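Local coordinates for protein putative glycosyltransferase (GalT1) (Streptococcus parasanguinis FW213, PDB 5HEA) that probably transfers sugar from a nucleotide-activated donor, this chain being the C-terminal portion of a longer protein and carrying a GT-A-type glycosyltransferase domain, at residues G4-E17 and N34-S48. Residues are numbered along the deposited sequence; the frame is centred on the assembly and turned at random.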
# COMPACT_ATOMS: atom_id res chain seq x y z
N GLY A 4 -25.45 44.57 11.98
CA GLY A 4 -25.94 43.28 12.44
C GLY A 4 -24.82 42.38 12.92
O GLY A 4 -23.64 42.70 12.76
N GLU A 5 -25.19 41.24 13.51
CA GLU A 5 -24.21 40.30 14.06
C GLU A 5 -23.41 39.58 12.97
O GLU A 5 -23.83 39.53 11.82
CB GLU A 5 -24.91 39.30 14.97
CG GLU A 5 -25.73 39.97 16.05
CD GLU A 5 -27.01 39.22 16.37
OE1 GLU A 5 -27.18 38.81 17.53
OE2 GLU A 5 -27.85 39.05 15.45
N LEU A 6 -22.26 39.05 13.33
CA LEU A 6 -21.33 38.52 12.34
C LEU A 6 -21.82 37.20 11.74
O LEU A 6 -22.15 36.26 12.46
CB LEU A 6 -19.95 38.35 12.95
CG LEU A 6 -18.87 37.76 12.04
CD1 LEU A 6 -18.41 38.80 11.01
CD2 LEU A 6 -17.71 37.25 12.88
N ILE A 7 -21.88 37.16 10.42
CA ILE A 7 -22.20 35.94 9.72
C ILE A 7 -20.91 35.32 9.16
O ILE A 7 -20.15 35.99 8.46
CB ILE A 7 -23.22 36.18 8.59
CG1 ILE A 7 -24.55 36.67 9.17
CG2 ILE A 7 -23.44 34.89 7.79
CD1 ILE A 7 -25.54 37.06 8.10
N SER A 8 -20.67 34.06 9.46
CA SER A 8 -19.53 33.36 8.86
C SER A 8 -19.93 32.60 7.60
O SER A 8 -20.78 31.71 7.65
CB SER A 8 -18.89 32.40 9.86
OG SER A 8 -18.34 33.08 10.98
N ILE A 9 -19.31 32.95 6.47
CA ILE A 9 -19.56 32.30 5.19
C ILE A 9 -18.42 31.36 4.86
O ILE A 9 -17.29 31.80 4.64
CB ILE A 9 -19.63 33.32 4.04
CG1 ILE A 9 -20.59 34.47 4.41
CG2 ILE A 9 -20.04 32.62 2.74
CD1 ILE A 9 -20.47 35.68 3.48
N ILE A 10 -18.72 30.07 4.83
CA ILE A 10 -17.73 29.03 4.61
C ILE A 10 -17.69 28.63 3.15
O ILE A 10 -18.68 28.19 2.58
CB ILE A 10 -18.00 27.81 5.52
CG1 ILE A 10 -17.81 28.22 6.99
CG2 ILE A 10 -17.08 26.63 5.15
CD1 ILE A 10 -18.40 27.25 7.99
N VAL A 11 -16.52 28.80 2.53
CA VAL A 11 -16.38 28.60 1.10
C VAL A 11 -15.22 27.65 0.83
O VAL A 11 -14.06 28.05 0.81
CB VAL A 11 -16.17 29.95 0.37
CG1 VAL A 11 -16.00 29.73 -1.15
CG2 VAL A 11 -17.34 30.89 0.65
N PRO A 12 -15.52 26.36 0.63
CA PRO A 12 -14.48 25.40 0.27
C PRO A 12 -14.00 25.67 -1.15
O PRO A 12 -14.80 25.97 -2.04
CB PRO A 12 -15.21 24.05 0.34
CG PRO A 12 -16.42 24.31 1.18
CD PRO A 12 -16.82 25.71 0.85
N VAL A 13 -12.70 25.56 -1.36
CA VAL A 13 -12.10 25.88 -2.64
C VAL A 13 -11.21 24.73 -3.07
O VAL A 13 -10.20 24.44 -2.42
CB VAL A 13 -11.26 27.18 -2.58
CG1 VAL A 13 -10.51 27.40 -3.89
CG2 VAL A 13 -12.15 28.37 -2.27
N TYR A 14 -11.58 24.06 -4.16
CA TYR A 14 -10.72 23.05 -4.77
C TYR A 14 -10.81 23.13 -6.29
O TYR A 14 -11.85 22.82 -6.87
CB TYR A 14 -11.03 21.63 -4.27
CG TYR A 14 -10.04 20.62 -4.84
CD1 TYR A 14 -8.71 20.64 -4.44
CD2 TYR A 14 -10.43 19.68 -5.79
CE1 TYR A 14 -7.79 19.75 -4.97
CE2 TYR A 14 -9.51 18.79 -6.33
CZ TYR A 14 -8.19 18.83 -5.90
OH TYR A 14 -7.27 17.95 -6.41
N ASN A 15 -9.73 23.58 -6.92
CA ASN A 15 -9.59 23.61 -8.38
C ASN A 15 -10.77 24.26 -9.09
O ASN A 15 -11.38 23.66 -9.99
CB ASN A 15 -9.30 22.22 -8.93
CG ASN A 15 -7.90 21.76 -8.61
OD1 ASN A 15 -7.14 22.48 -7.96
ND2 ASN A 15 -7.54 20.56 -9.04
N VAL A 16 -11.08 25.49 -8.70
CA VAL A 16 -12.21 26.21 -9.28
C VAL A 16 -11.78 27.54 -9.90
O VAL A 16 -12.52 28.52 -9.87
CB VAL A 16 -13.32 26.45 -8.23
CG1 VAL A 16 -14.10 25.16 -7.99
CG2 VAL A 16 -12.71 26.96 -6.91
N GLU A 17 -10.58 27.55 -10.49
CA GLU A 17 -10.02 28.79 -11.04
C GLU A 17 -10.96 29.54 -12.01
O GLU A 17 -10.93 30.77 -12.08
CB GLU A 17 -8.66 28.53 -11.71
CG GLU A 17 -8.73 27.84 -13.06
CD GLU A 17 -7.36 27.57 -13.68
OE1 GLU A 17 -6.32 27.89 -13.04
OE2 GLU A 17 -7.31 27.04 -14.80
N ASN A 34 -21.69 42.87 7.61
CA ASN A 34 -20.94 42.28 8.71
C ASN A 34 -20.75 40.76 8.57
O ASN A 34 -21.38 39.97 9.27
CB ASN A 34 -21.58 42.62 10.06
CG ASN A 34 -20.67 42.30 11.22
OD1 ASN A 34 -19.49 42.02 11.03
ND2 ASN A 34 -21.21 42.32 12.43
N PHE A 35 -19.87 40.37 7.66
CA PHE A 35 -19.58 38.96 7.48
C PHE A 35 -18.08 38.71 7.46
O PHE A 35 -17.28 39.64 7.32
CB PHE A 35 -20.20 38.43 6.18
CG PHE A 35 -19.77 39.18 4.94
CD1 PHE A 35 -18.53 38.96 4.37
CD2 PHE A 35 -20.61 40.11 4.37
CE1 PHE A 35 -18.14 39.66 3.24
CE2 PHE A 35 -20.24 40.81 3.24
CZ PHE A 35 -19.00 40.58 2.67
N GLU A 36 -17.71 37.45 7.63
CA GLU A 36 -16.39 36.98 7.28
C GLU A 36 -16.55 35.88 6.23
O GLU A 36 -17.49 35.06 6.29
CB GLU A 36 -15.64 36.46 8.50
CG GLU A 36 -16.31 35.30 9.22
CD GLU A 36 -15.48 34.78 10.39
OE1 GLU A 36 -14.31 35.19 10.55
OE2 GLU A 36 -16.00 33.95 11.16
N ILE A 37 -15.66 35.88 5.25
CA ILE A 37 -15.59 34.81 4.28
C ILE A 37 -14.40 33.95 4.64
O ILE A 37 -13.26 34.42 4.66
CB ILE A 37 -15.41 35.34 2.86
CG1 ILE A 37 -16.62 36.20 2.50
CG2 ILE A 37 -15.23 34.17 1.89
CD1 ILE A 37 -16.47 37.02 1.24
N ILE A 38 -14.67 32.69 4.97
CA ILE A 38 -13.63 31.73 5.25
C ILE A 38 -13.41 30.87 4.02
O ILE A 38 -14.23 30.01 3.69
CB ILE A 38 -13.98 30.88 6.46
CG1 ILE A 38 -14.37 31.80 7.62
CG2 ILE A 38 -12.80 29.99 6.86
CD1 ILE A 38 -14.88 31.07 8.81
N LEU A 39 -12.33 31.17 3.31
CA LEU A 39 -11.94 30.45 2.12
C LEU A 39 -11.06 29.29 2.52
O LEU A 39 -9.95 29.51 2.99
CB LEU A 39 -11.16 31.38 1.18
CG LEU A 39 -11.93 32.39 0.35
CD1 LEU A 39 -10.99 33.25 -0.51
CD2 LEU A 39 -12.94 31.66 -0.51
N ILE A 40 -11.53 28.06 2.36
CA ILE A 40 -10.67 26.92 2.66
C ILE A 40 -10.11 26.33 1.38
O ILE A 40 -10.79 25.54 0.69
CB ILE A 40 -11.38 25.83 3.51
CG1 ILE A 40 -12.01 26.43 4.77
CG2 ILE A 40 -10.38 24.74 3.89
CD1 ILE A 40 -13.45 26.88 4.57
N ASN A 41 -8.88 26.71 1.04
CA ASN A 41 -8.22 26.12 -0.10
C ASN A 41 -7.74 24.72 0.27
O ASN A 41 -6.82 24.55 1.07
CB ASN A 41 -7.03 26.97 -0.57
CG ASN A 41 -6.16 26.23 -1.54
OD1 ASN A 41 -6.65 25.51 -2.38
ND2 ASN A 41 -4.84 26.38 -1.40
N ASP A 42 -8.38 23.72 -0.34
CA ASP A 42 -8.15 22.31 -0.01
C ASP A 42 -7.05 21.73 -0.91
O ASP A 42 -7.24 20.73 -1.59
CB ASP A 42 -9.49 21.56 -0.20
CG ASP A 42 -9.44 20.10 0.25
OD1 ASP A 42 -8.78 19.78 1.26
OD2 ASP A 42 -10.09 19.28 -0.43
N GLY A 43 -5.89 22.40 -0.92
CA GLY A 43 -4.76 21.91 -1.69
C GLY A 43 -4.96 22.01 -3.20
O GLY A 43 -4.50 21.14 -3.93
N SER A 44 -5.64 23.05 -3.67
CA SER A 44 -5.82 23.25 -5.11
C SER A 44 -4.51 23.22 -5.86
O SER A 44 -3.47 23.64 -5.36
CB SER A 44 -6.49 24.59 -5.41
OG SER A 44 -7.78 24.66 -4.84
N THR A 45 -4.57 22.72 -7.10
CA THR A 45 -3.38 22.60 -7.92
C THR A 45 -3.45 23.47 -9.17
O THR A 45 -2.54 23.45 -9.99
CB THR A 45 -3.15 21.15 -8.34
OG1 THR A 45 -4.35 20.65 -8.92
CG2 THR A 45 -2.81 20.31 -7.11
N ASP A 46 -4.54 24.22 -9.33
CA ASP A 46 -4.62 25.22 -10.40
C ASP A 46 -4.26 26.61 -9.84
O ASP A 46 -3.42 26.72 -8.95
CB ASP A 46 -5.99 25.22 -11.10
CG ASP A 46 -7.15 25.50 -10.15
OD1 ASP A 46 -6.90 25.77 -8.96
OD2 ASP A 46 -8.33 25.47 -10.61
N ASN A 47 -4.89 27.66 -10.35
CA ASN A 47 -4.59 29.01 -9.87
C ASN A 47 -5.49 29.46 -8.72
O ASN A 47 -5.41 30.61 -8.29
CB ASN A 47 -4.67 30.03 -11.02
CG ASN A 47 -3.52 29.89 -12.00
OD1 ASN A 47 -2.35 29.80 -11.61
ND2 ASN A 47 -3.84 29.87 -13.29
N SER A 48 -6.33 28.56 -8.21
CA SER A 48 -7.30 28.91 -7.17
C SER A 48 -6.66 29.51 -5.92
O SER A 48 -7.16 30.48 -5.37
CB SER A 48 -8.15 27.69 -6.77
OG SER A 48 -8.89 27.18 -7.86
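E36 meets S8 because its CG stands between backbone N and carbonyl carbon (chi1 60°) and the chain then runs extended, carrying OE2 to S8 OG at 2.5 Å; the hydroxyl donates to the anti lone pair. At the far end, the chi1 of -72° in N15 sets CG beside its backbone N, and the amide reaches T45 twice: T45 N gives a hydrogen bond to N15 OD1 (2.7 Å) on an in-plane lone pair, while N15 ND2 donates to T45 OG1 (3.2 Å). Nearby, S48 OG accepts from V16 N at 2.9 Å and donates to D46 OD1 at 2.7 Å, tying the turn after strand 7-13 to the start of helix 48-58. D46 OD2 takes E17 N from above the carboxylate plane.

Between these ends the strands run parallel, their axes 20° apart, in unbroken register from I7-F35 to V13-N41, with backbone bonds alternating from I7 N to D42 N. On the I9 face, V11 CG1 lies 3.7 Å from L39 CD2, the two side chains alongside each other; on the I10 face, I10 CG2 touches I40 CD1 at 3.7 Å.

The pair forms a beta-alpha-beta unit with helix 20-28, consistent with the Rossmann-like core of GT-A enzymes. Strands 87-90 and 62-66 extend the sheet, helix 72-82 packs against I10 and I38, and helix 101-110 against I9 and F35.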